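Local coordinates for NEQ263 (Nanoarchaeum equitans Kin4-M, PDB 5BN3), which forms, together with its partner NeqA, the core complex of an unusual archaeal ATP synthase and probably binds nucleotide, at residues 109-114 / 124-129; 144-149 / 386-391; 221-226 / 274-279. One frame throughout, in Å; residues are numbered along the deposited sequence.

Contact 3 is wholly buried, whereas contacts 1 and 2 are only partly so, and their chemistry differs accordingly. Contact 3 joins two parallel strands of the central sheet through regular backbone bonds and hydrocarbon. Contact 1 is a short antiparallel pairing with a long salt bridge at its outer end, whereas contact 2 sets polar side chains of a helix against the backbone of a loop. They share neighbours: the turn of contact 1 is bonded to strand 274-279 through Gln128 O and Leu276 N, helix 144-149 packs on contact 3 through Ala144, Ile147 and Ala148, and Gln386 NE2 reaches Gly114 O, joining contacts 1 and 2.

Contact 1: 109-114 / 124-129; sequences EILYTG and LLKGQK
Ile110 and Leu125 form the non-hydrogen-bonded pair of a very short antiparallel ladder, which brings together the two ends of the excursion through helix 116-119 beside the central sheet. Two backbone bonds frame the pair: Lys126 N donates to Glu109 O at 2.8 Å, and Leu111 N donates to Leu124 O at 2.7 Å. Water continues the pairing at both ends, one molecule joining Glu109 N to Lys126 O and another Leu111 O to Leu124 N. Of the side chains, Leu111 is the main apolar element. Its CD1 lies 3.7 Å from Lys126 CA, and its CG rests against Lys126 CB, the two side chains crossing at a slant. On the other side of the ladder, Leu125 CD1 meets Ile110 CG1 at 3.7 Å. The chains of Glu109 and Lys126 run side by side toward the exposed end; Lys126 bends at chi3 (76°), which turns CE aside. The salt bridge from Lys126 NZ to Glu109 OE1 is long, 3.8 Å, and Asp220 is the stronger partner of the amine. Beyond the ladder the chain reverses: Gln128 N bonds to Leu125 O, while Gln128 OE1 accepts from Leu125 N at 2.8 Å, in the plane of the amide carbonyl. Gly127 has the positive phi (98°) expected at the third position, and the arrangement is a classic type II beta turn leaving a two-stranded antiparallel ladder.

Contact 2: 144-149 / 386-391; sequences ALQIAR and QDYYEY
Arg149, on helix 140-151 of the nucleotide-binding domain, reaches into the loop between helices 367-384 and 394-408 and grips the carbonyl of Tyr388. Both terminal nitrogens converge on that single oxygen, NH1 at 3.0 Å and NH2 at 2.9 Å from Tyr388 O. The oxygen lies practically in the guanidinium plane; NH1 arrives on a lone pair in the carbonyl plane, whereas NH2 stands above it. The tight part of the contact is built round this fork. NH2 also sits over the centre of the Tyr388 ring, 3.3 Å above its plane, and with the two planes 86° apart the guanidinium meets the ring upright, in a cation-pi contact. Tyr388 OH lies 3.5 Å from Leu145 CB. Gln146 fills the ground beside the fork: its CD lies 3.2 Å from Tyr388 O, and its OE1 is taken by Tyr315 OH. Bonding loosens at the amide nitrogen of this buried residue, where NE2 makes weak bonds to Asp387 O and Glu390 O and a weak water bridge to Glu390 O. The solvent side belongs to exposed Tyr389, which lays CD1 over one guanidinium face, toward its rim, and to a second weak water bridge, from Arg149 NH1 to Tyr389 O. Arg149 and Tyr389 also touch a crystal neighbour, so their exact pose may owe something to the lattice. Within the loop, a type I turn runs from Asp387 to Glu390, and in an Asx turn Tyr389 N bonds to Asp387 OD1 at 2.6 Å. One arginine thus serves a backbone carbonyl through two N-H groups and an aromatic face through NH2, joining the nucleotide-binding domain to the C-terminal loop, consistent with a directional polar junction.

Contact 3: 221-226 / 274-279; sequences VLVLML and ITLIPM
Strands 221-226 and 274-279 run parallel in regular register, Val221 beside Ile274 and so on to Met225 beside Pro278, with Leu226 and Met279 following as CA neighbours; their axes are 4.7 Å apart at closest and inclined by 17°. They are adjacent strands of the central sheet of the P-loop NTPase domain. Five backbone bonds zigzag between them, among them Val223 N to Thr275 O at 2.7 Å and Ile277 N to Val223 O at 2.8 Å. Met225 N to Ile277 O is longer, 3.2 Å. Pro278 fits without interrupting the series, since the ladder here uses the flanking Ile277 O and Met279 N. One face, carrying Val221, Val223, Met225, Ile274, Leu276 and Pro278, includes side chains that pack on helix 196-215: Leu276 CD1 settles 3.7 Å from Val223 CG1, while Val223 CG2 meets Ile274 CG2. The opposite face bears Leu222, Leu224, Leu226, Thr275, Ile277 and Met279, several of which pack on helices 140-151 and 166-178. There Leu224 and Ile277 run alongside each other in the same direction, with Leu224 CD2 3.9 Å from Ile277 CB. Met279 bends at chi3 (-84°), bringing CE across to Leu226 CB at 3.6 Å. Near the start of the ladder the hydroxyl of Thr275 accepts from Gly127 N, and a water 2.9 Å from Thr275 OG1 bridges it to Val221 O.

Contact 1: 109-114 / 124-129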
loop_
_atom_site.group_PDB
_atom_site.type_symbol
_atom_site.label_atom_id
_atom_site.label_comp_id
_atom_site.label_asym_id
_atom_site.label_seq_id
_atom_site.Cartn_x
_atom_site.Cartn_y
_atom_site.Cartn_z
ATOM N N GLU B 109 -13.809 -6.362 -41.501
ATOM C CA GLU B 109 -15.147 -5.941 -41.904
ATOM C C GLU B 109 -15.888 -5.258 -40.753
ATOM O O GLU B 109 -16.189 -5.884 -39.735
ATOM C CB GLU B 109 -15.940 -7.146 -42.413
ATOM C CG GLU B 109 -17.347 -6.829 -42.878
ATOM C CD GLU B 109 -18.104 -8.066 -43.331
ATOM O OE1 GLU B 109 -17.459 -9.107 -43.593
ATOM O OE2 GLU B 109 -19.346 -7.997 -43.423
ATOM N N ILE B 110 -16.178 -3.972 -40.920
ATOM C CA ILE B 110 -16.880 -3.199 -39.897
ATOM C C ILE B 110 -18.325 -3.660 -39.696
ATOM O O ILE B 110 -19.084 -3.796 -40.657
ATOM C CB ILE B 110 -16.880 -1.688 -40.237
ATOM C CG1 ILE B 110 -15.463 -1.115 -40.126
ATOM C CG2 ILE B 110 -17.818 -0.927 -39.315
ATOM C CD1 ILE B 110 -15.378 0.375 -40.421
ATOM N N LEU B 111 -18.689 -3.909 -38.440
ATOM C CA LEU B 111 -20.084 -4.114 -38.059
ATOM C C LEU B 111 -20.638 -2.782 -37.568
ATOM O O LEU B 111 -20.295 -2.327 -36.474
ATOM C CB LEU B 111 -20.198 -5.156 -36.942
ATOM C CG LEU B 111 -19.865 -6.616 -37.253
ATOM C CD1 LEU B 111 -19.803 -7.433 -35.974
ATOM C CD2 LEU B 111 -20.900 -7.204 -38.189
ATOM N N TYR B 112 -21.490 -2.149 -38.367
ATOM C CA TYR B 112 -22.027 -0.845 -37.985
ATOM C C TYR B 112 -23.073 -0.927 -36.874
ATOM O O TYR B 112 -24.063 -1.654 -36.978
ATOM C CB TYR B 112 -22.552 -0.089 -39.209
ATOM C CG TYR B 112 -21.430 0.493 -40.025
ATOM C CD1 TYR B 112 -20.809 1.667 -39.634
ATOM C CD2 TYR B 112 -20.971 -0.143 -41.167
ATOM C CE1 TYR B 112 -19.777 2.198 -40.361
ATOM C CE2 TYR B 112 -19.936 0.385 -41.904
ATOM C CZ TYR B 112 -19.346 1.556 -41.491
ATOM O OH TYR B 112 -18.313 2.102 -42.204
ATOM N N THR B 113 -22.829 -0.172 -35.809
ATOM C CA THR B 113 -23.683 -0.182 -34.631
ATOM C C THR B 113 -24.774 0.869 -34.735
ATOM O O THR B 113 -25.809 0.761 -34.081
ATOM C CB THR B 113 -22.869 0.078 -33.347
ATOM O OG1 THR B 113 -22.349 1.414 -33.367
ATOM C CG2 THR B 113 -21.718 -0.906 -33.243
ATOM N N GLY B 114 -24.531 1.891 -35.552
ATOM C CA GLY B 114 -25.456 3.003 -35.669
ATOM C C GLY B 114 -25.202 4.048 -34.601
ATOM O O GLY B 114 -25.917 5.047 -34.507
ATOM N N LEU B 124 -16.417 -1.389 -34.411
ATOM C CA LEU B 124 -16.319 -2.815 -34.118
ATOM C C LEU B 124 -16.232 -3.600 -35.422
ATOM O O LEU B 124 -16.985 -3.334 -36.362
ATOM C CB LEU B 124 -17.555 -3.256 -33.324
ATOM C CG LEU B 124 -17.917 -4.743 -33.244
ATOM C CD1 LEU B 124 -16.893 -5.507 -32.433
ATOM C CD2 LEU B 124 -19.301 -4.933 -32.648
ATOM N N LEU B 125 -15.313 -4.558 -35.488
ATOM C CA LEU B 125 -15.161 -5.391 -36.680
ATOM C C LEU B 125 -15.668 -6.807 -36.425
ATOM O O LEU B 125 -15.663 -7.273 -35.287
ATOM C CB LEU B 125 -13.698 -5.424 -37.139
ATOM C CG LEU B 125 -13.238 -4.354 -38.135
ATOM C CD1 LEU B 125 -13.496 -2.960 -37.616
ATOM C CD2 LEU B 125 -11.762 -4.520 -38.455
ATOM N N LYS B 126 -16.114 -7.490 -37.477
ATOM C CA LYS B 126 -16.637 -8.847 -37.321
ATOM C C LYS B 126 -15.521 -9.820 -36.948
ATOM O O LYS B 126 -14.523 -9.948 -37.664
ATOM C CB LYS B 126 -17.363 -9.324 -38.586
ATOM C CG LYS B 126 -18.259 -10.538 -38.344
ATOM C CD LYS B 126 -19.164 -10.841 -39.536
ATOM C CE LYS B 126 -18.400 -11.496 -40.672
ATOM N NZ LYS B 126 -19.309 -11.921 -41.774
ATOM N N GLY B 127 -15.693 -10.497 -35.815
ATOM C CA GLY B 127 -14.678 -11.402 -35.309
ATOM C C GLY B 127 -13.809 -10.754 -34.249
ATOM O O GLY B 127 -12.953 -11.402 -33.652
ATOM N N GLN B 128 -14.028 -9.468 -34.005
ATOM C CA GLN B 128 -13.236 -8.749 -33.010
ATOM C C GLN B 128 -13.718 -9.054 -31.593
ATOM O O GLN B 128 -14.894 -9.365 -31.372
ATOM C CB GLN B 128 -13.297 -7.239 -33.276
ATOM C CG GLN B 128 -12.308 -6.396 -32.476
ATOM C CD GLN B 128 -12.306 -4.936 -32.904
ATOM O OE1 GLN B 128 -13.074 -4.533 -33.778
ATOM N NE2 GLN B 128 -11.439 -4.140 -32.291
ATOM N N LYS B 129 -12.794 -8.995 -30.640
ATOM C CA LYS B 129 -13.158 -9.028 -29.234
ATOM C C LYS B 129 -12.891 -7.645 -28.647
ATOM O O LYS B 129 -11.768 -7.134 -28.711
ATOM C CB LYS B 129 -12.376 -10.114 -28.480
ATOM C CG LYS B 129 -10.874 -10.091 -28.721
ATOM C CD LYS B 129 -10.164 -11.140 -27.887
ATOM C CE LYS B 129 -8.660 -11.020 -28.027
ATOM N NZ LYS B 129 -8.171 -11.392 -29.378
HETATM O O HOH W 1 -13.996 -8.952 -40.259
HETATM O O HOH W 2 -18.784 -0.219 -35.500
#

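Contact 2: 144-149 / 386-391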
loop_
_atom_site.group_PDB
_atom_site.type_symbol
_atom_site.label_atom_id
_atom_site.label_comp_id
_atom_site.label_asym_id
_atom_site.label_seq_id
_atom_site.Cartn_x
_atom_site.Cartn_y
_atom_site.Cartn_z
ATOM N N ALA B 144 -24.815 -2.178 -24.529
ATOM C CA ALA B 144 -24.626 -3.507 -25.104
ATOM C C ALA B 144 -25.845 -3.943 -25.904
ATOM O O ALA B 144 -25.716 -4.547 -26.970
ATOM C CB ALA B 144 -24.347 -4.507 -24.012
ATOM N N LEU B 145 -27.027 -3.649 -25.371
ATOM C CA LEU B 145 -28.285 -4.004 -26.021
ATOM C C LEU B 145 -28.504 -3.216 -27.305
ATOM O O LEU B 145 -28.996 -3.757 -28.294
ATOM C CB LEU B 145 -29.460 -3.787 -25.063
ATOM C CG LEU B 145 -29.592 -4.814 -23.939
ATOM C CD1 LEU B 145 -30.718 -4.448 -22.987
ATOM C CD2 LEU B 145 -29.837 -6.177 -24.541
ATOM N N GLN B 146 -28.142 -1.937 -27.291
ATOM C CA GLN B 146 -28.268 -1.104 -28.485
ATOM C C GLN B 146 -27.315 -1.586 -29.579
ATOM O O GLN B 146 -27.646 -1.547 -30.765
ATOM C CB GLN B 146 -28.018 0.374 -28.150
ATOM C CG GLN B 146 -28.249 1.314 -29.331
ATOM C CD GLN B 146 -28.201 2.781 -28.945
ATOM O OE1 GLN B 146 -27.912 3.126 -27.801
ATOM N NE2 GLN B 146 -28.491 3.655 -29.907
ATOM N N ILE B 147 -26.137 -2.055 -29.175
ATOM C CA ILE B 147 -25.183 -2.630 -30.116
ATOM C C ILE B 147 -25.721 -3.941 -30.686
ATOM O O ILE B 147 -25.752 -4.129 -31.902
ATOM C CB ILE B 147 -23.814 -2.881 -29.447
ATOM C CG1 ILE B 147 -23.077 -1.557 -29.223
ATOM C CG2 ILE B 147 -22.962 -3.803 -30.297
ATOM C CD1 ILE B 147 -21.821 -1.697 -28.378
ATOM N N ALA B 148 -26.150 -4.839 -29.802
ATOM C CA ALA B 148 -26.681 -6.137 -30.212
ATOM C C ALA B 148 -27.873 -6.003 -31.157
ATOM O O ALA B 148 -28.026 -6.793 -32.092
ATOM C CB ALA B 148 -27.063 -6.953 -28.991
ATOM N N ARG B 149 -28.713 -5.003 -30.907
ATOM C CA ARG B 149 -29.898 -4.753 -31.726
ATOM C C ARG B 149 -29.540 -4.481 -33.187
ATOM O O ARG B 149 -30.293 -4.836 -34.094
ATOM C CB ARG B 149 -30.688 -3.567 -31.157
ATOM C CG ARG B 149 -32.062 -3.356 -31.785
ATOM C CD ARG B 149 -32.564 -1.937 -31.562
ATOM N NE ARG B 149 -32.438 -1.516 -30.169
ATOM C CZ ARG B 149 -32.184 -0.269 -29.786
ATOM N NH1 ARG B 149 -32.028 0.686 -30.693
ATOM N NH2 ARG B 149 -32.080 0.025 -28.498
ATOM N N GLN B 386 -26.952 10.752 -28.083
ATOM C CA GLN B 386 -27.755 10.045 -29.074
ATOM C C GLN B 386 -28.778 9.172 -28.353
ATOM O O GLN B 386 -28.474 8.593 -27.310
ATOM C CB GLN B 386 -26.840 9.186 -29.954
ATOM C CG GLN B 386 -27.555 8.249 -30.910
ATOM C CD GLN B 386 -26.593 7.393 -31.710
ATOM O OE1 GLN B 386 -25.412 7.722 -31.846
ATOM N NE2 GLN B 386 -27.093 6.285 -32.242
ATOM N N ASP B 387 -29.987 9.075 -28.898
ATOM C CA ASP B 387 -31.041 8.301 -28.244
ATOM C C ASP B 387 -30.773 6.794 -28.278
ATOM O O ASP B 387 -30.139 6.280 -29.203
ATOM C CB ASP B 387 -32.406 8.600 -28.868
ATOM C CG ASP B 387 -33.552 8.023 -28.062
ATOM O OD1 ASP B 387 -33.942 6.863 -28.320
ATOM O OD2 ASP B 387 -34.059 8.722 -27.159
ATOM N N TYR B 388 -31.265 6.100 -27.257
ATOM C CA TYR B 388 -31.140 4.650 -27.141
ATOM C C TYR B 388 -31.799 3.925 -28.315
ATOM O O TYR B 388 -31.410 2.809 -28.668
ATOM C CB TYR B 388 -31.757 4.206 -25.811
ATOM C CG TYR B 388 -31.832 2.713 -25.591
ATOM C CD1 TYR B 388 -30.693 1.926 -25.621
ATOM C CD2 TYR B 388 -33.043 2.098 -25.314
ATOM C CE1 TYR B 388 -30.763 0.562 -25.406
ATOM C CE2 TYR B 388 -33.122 0.737 -25.096
ATOM C CZ TYR B 388 -31.979 -0.026 -25.143
ATOM O OH TYR B 388 -32.049 -1.382 -24.928
ATOM N N TYR B 389 -32.791 4.566 -28.924
ATOM C CA TYR B 389 -33.510 3.967 -30.045
ATOM C C TYR B 389 -33.159 4.618 -31.378
ATOM O O TYR B 389 -33.845 4.408 -32.379
ATOM C CB TYR B 389 -35.018 4.030 -29.802
ATOM C CG TYR B 389 -35.461 3.198 -28.628
ATOM C CD1 TYR B 389 -35.336 1.819 -28.653
ATOM C CD2 TYR B 389 -36.005 3.787 -27.497
ATOM C CE1 TYR B 389 -35.733 1.052 -27.586
ATOM C CE2 TYR B 389 -36.411 3.024 -26.423
ATOM C CZ TYR B 389 -36.272 1.656 -26.475
ATOM O OH TYR B 389 -36.671 0.884 -25.411
ATOM N N GLU B 390 -32.087 5.400 -31.389
ATOM C CA GLU B 390 -31.667 6.102 -32.597
ATOM C C GLU B 390 -30.551 5.359 -33.323
ATOM O O GLU B 390 -29.565 4.945 -32.705
ATOM C CB GLU B 390 -31.205 7.522 -32.255
ATOM C CG GLU B 390 -30.695 8.312 -33.452
ATOM C CD GLU B 390 -30.347 9.747 -33.105
ATOM O OE1 GLU B 390 -30.426 10.111 -31.911
ATOM O OE2 GLU B 390 -29.993 10.514 -34.026
ATOM N N TYR B 391 -30.716 5.186 -34.631
ATOM C CA TYR B 391 -29.681 4.597 -35.472
ATOM C C TYR B 391 -29.141 5.653 -36.427
ATOM O O TYR B 391 -29.899 6.266 -37.182
ATOM C CB TYR B 391 -30.238 3.414 -36.275
ATOM C CG TYR B 391 -29.197 2.704 -37.113
ATOM C CD1 TYR B 391 -28.833 3.184 -38.367
ATOM C CD2 TYR B 391 -28.582 1.551 -36.654
ATOM C CE1 TYR B 391 -27.879 2.539 -39.129
ATOM C CE2 TYR B 391 -27.632 0.898 -37.409
ATOM C CZ TYR B 391 -27.283 1.396 -38.643
ATOM O OH TYR B 391 -26.333 0.743 -39.392
HETATM O O HOH W 3 -29.944 2.322 -32.540
HETATM O O HOH W 4 -32.428 1.704 -33.462
#

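Contact 3: 221-226 / 274-279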
loop_
_atom_site.group_PDB
_atom_site.type_symbol
_atom_site.label_atom_id
_atom_site.label_comp_id
_atom_site.label_asym_id
_atom_site.label_seq_id
_atom_site.Cartn_x
_atom_site.Cartn_y
_atom_site.Cartn_z
ATOM N N VAL B 221 -21.466 -15.262 -35.225
ATOM C CA VAL B 221 -22.058 -15.284 -33.893
ATOM C C VAL B 221 -21.655 -14.052 -33.082
ATOM O O VAL B 221 -20.513 -13.593 -33.163
ATOM C CB VAL B 221 -21.647 -16.570 -33.136
ATOM C CG1 VAL B 221 -22.183 -16.562 -31.716
ATOM C CG2 VAL B 221 -22.150 -17.797 -33.873
ATOM N N LEU B 222 -22.601 -13.505 -32.322
ATOM C CA LEU B 222 -22.303 -12.430 -31.381
ATOM C C LEU B 222 -22.414 -12.944 -29.950
ATOM O O LEU B 222 -23.463 -13.448 -29.540
ATOM C CB LEU B 222 -23.260 -11.251 -31.577
ATOM C CG LEU B 222 -23.116 -10.136 -30.539
ATOM C CD1 LEU B 222 -21.754 -9.488 -30.671
ATOM C CD2 LEU B 222 -24.222 -9.097 -30.674
ATOM N N VAL B 223 -21.332 -12.822 -29.188
ATOM C CA VAL B 223 -21.349 -13.240 -27.792
ATOM C C VAL B 223 -21.226 -12.040 -26.857
ATOM O O VAL B 223 -20.273 -11.263 -26.950
ATOM C CB VAL B 223 -20.232 -14.255 -27.478
ATOM C CG1 VAL B 223 -20.339 -14.725 -26.035
ATOM C CG2 VAL B 223 -20.321 -15.442 -28.413
ATOM N N LEU B 224 -22.206 -11.890 -25.970
ATOM C CA LEU B 224 -22.172 -10.864 -24.935
ATOM C C LEU B 224 -21.991 -11.540 -23.578
ATOM O O LEU B 224 -22.689 -12.509 -23.268
ATOM C CB LEU B 224 -23.479 -10.065 -24.935
ATOM C CG LEU B 224 -23.961 -9.471 -26.261
ATOM C CD1 LEU B 224 -25.341 -8.854 -26.102
ATOM C CD2 LEU B 224 -22.981 -8.434 -26.765
ATOM N N MET B 225 -21.055 -11.047 -22.770
ATOM C CA MET B 225 -20.912 -11.567 -21.411
ATOM C C MET B 225 -20.677 -10.483 -20.358
ATOM O O MET B 225 -19.981 -9.494 -20.596
ATOM C CB MET B 225 -19.869 -12.694 -21.321
ATOM C CG MET B 225 -18.465 -12.339 -21.768
ATOM S SD MET B 225 -17.319 -13.721 -21.523
ATOM C CE MET B 225 -17.989 -14.925 -22.670
ATOM N N LEU B 226 -21.276 -10.704 -19.192
ATOM C CA LEU B 226 -21.347 -9.729 -18.113
ATOM C C LEU B 226 -21.630 -10.535 -16.854
ATOM O O LEU B 226 -22.497 -11.410 -16.886
ATOM C CB LEU B 226 -22.517 -8.781 -18.391
ATOM C CG LEU B 226 -23.024 -7.802 -17.330
ATOM C CD1 LEU B 226 -22.036 -6.674 -17.124
ATOM C CD2 LEU B 226 -24.385 -7.250 -17.730
ATOM N N ILE B 274 -16.788 -15.370 -34.483
ATOM C CA ILE B 274 -17.311 -15.063 -33.158
ATOM C C ILE B 274 -16.912 -13.642 -32.784
ATOM O O ILE B 274 -15.730 -13.354 -32.573
ATOM C CB ILE B 274 -16.768 -16.025 -32.082
ATOM C CG1 ILE B 274 -17.237 -17.458 -32.353
ATOM C CG2 ILE B 274 -17.222 -15.586 -30.697
ATOM C CD1 ILE B 274 -16.693 -18.474 -31.364
ATOM N N THR B 275 -17.896 -12.750 -32.721
ATOM C CA THR B 275 -17.662 -11.398 -32.224
ATOM C C THR B 275 -17.981 -11.383 -30.731
ATOM O O THR B 275 -19.083 -11.750 -30.316
ATOM C CB THR B 275 -18.513 -10.355 -32.974
ATOM O OG1 THR B 275 -18.216 -10.416 -34.375
ATOM C CG2 THR B 275 -18.211 -8.954 -32.465
ATOM N N LEU B 276 -17.010 -10.967 -29.925
ATOM C CA LEU B 276 -17.117 -11.104 -28.477
ATOM C C LEU B 276 -17.071 -9.756 -27.771
ATOM O O LEU B 276 -16.150 -8.968 -27.976
ATOM C CB LEU B 276 -15.998 -12.015 -27.961
ATOM C CG LEU B 276 -15.894 -12.246 -26.455
ATOM C CD1 LEU B 276 -17.185 -12.825 -25.928
ATOM C CD2 LEU B 276 -14.734 -13.175 -26.141
ATOM N N ILE B 277 -18.074 -9.495 -26.938
ATOM C CA ILE B 277 -18.116 -8.264 -26.157
ATOM C C ILE B 277 -18.241 -8.571 -24.664
ATOM O O ILE B 277 -19.345 -8.757 -24.149
ATOM C CB ILE B 277 -19.271 -7.344 -26.610
ATOM C CG1 ILE B 277 -19.146 -7.033 -28.107
ATOM C CG2 ILE B 277 -19.278 -6.054 -25.808
ATOM C CD1 ILE B 277 -20.259 -6.158 -28.654
ATOM N N PRO B 278 -17.096 -8.647 -23.968
ATOM C CA PRO B 278 -17.100 -8.838 -22.514
ATOM C C PRO B 278 -17.393 -7.511 -21.837
ATOM O O PRO B 278 -16.863 -6.484 -22.257
ATOM C CB PRO B 278 -15.654 -9.258 -22.205
ATOM C CG PRO B 278 -15.001 -9.524 -23.543
ATOM C CD PRO B 278 -15.732 -8.659 -24.518
ATOM N N MET B 279 -18.231 -7.521 -20.811
ATOM C CA MET B 279 -18.551 -6.298 -20.091
ATOM C C MET B 279 -18.085 -6.423 -18.653
ATOM O O MET B 279 -18.229 -7.483 -18.037
ATOM C CB MET B 279 -20.056 -6.037 -20.127
ATOM C CG MET B 279 -20.609 -5.727 -21.506
ATOM S SD MET B 279 -22.408 -5.673 -21.478
ATOM C CE MET B 279 -22.791 -7.411 -21.656
HETATM O O HOH W 5 -19.751 -12.466 -35.647
#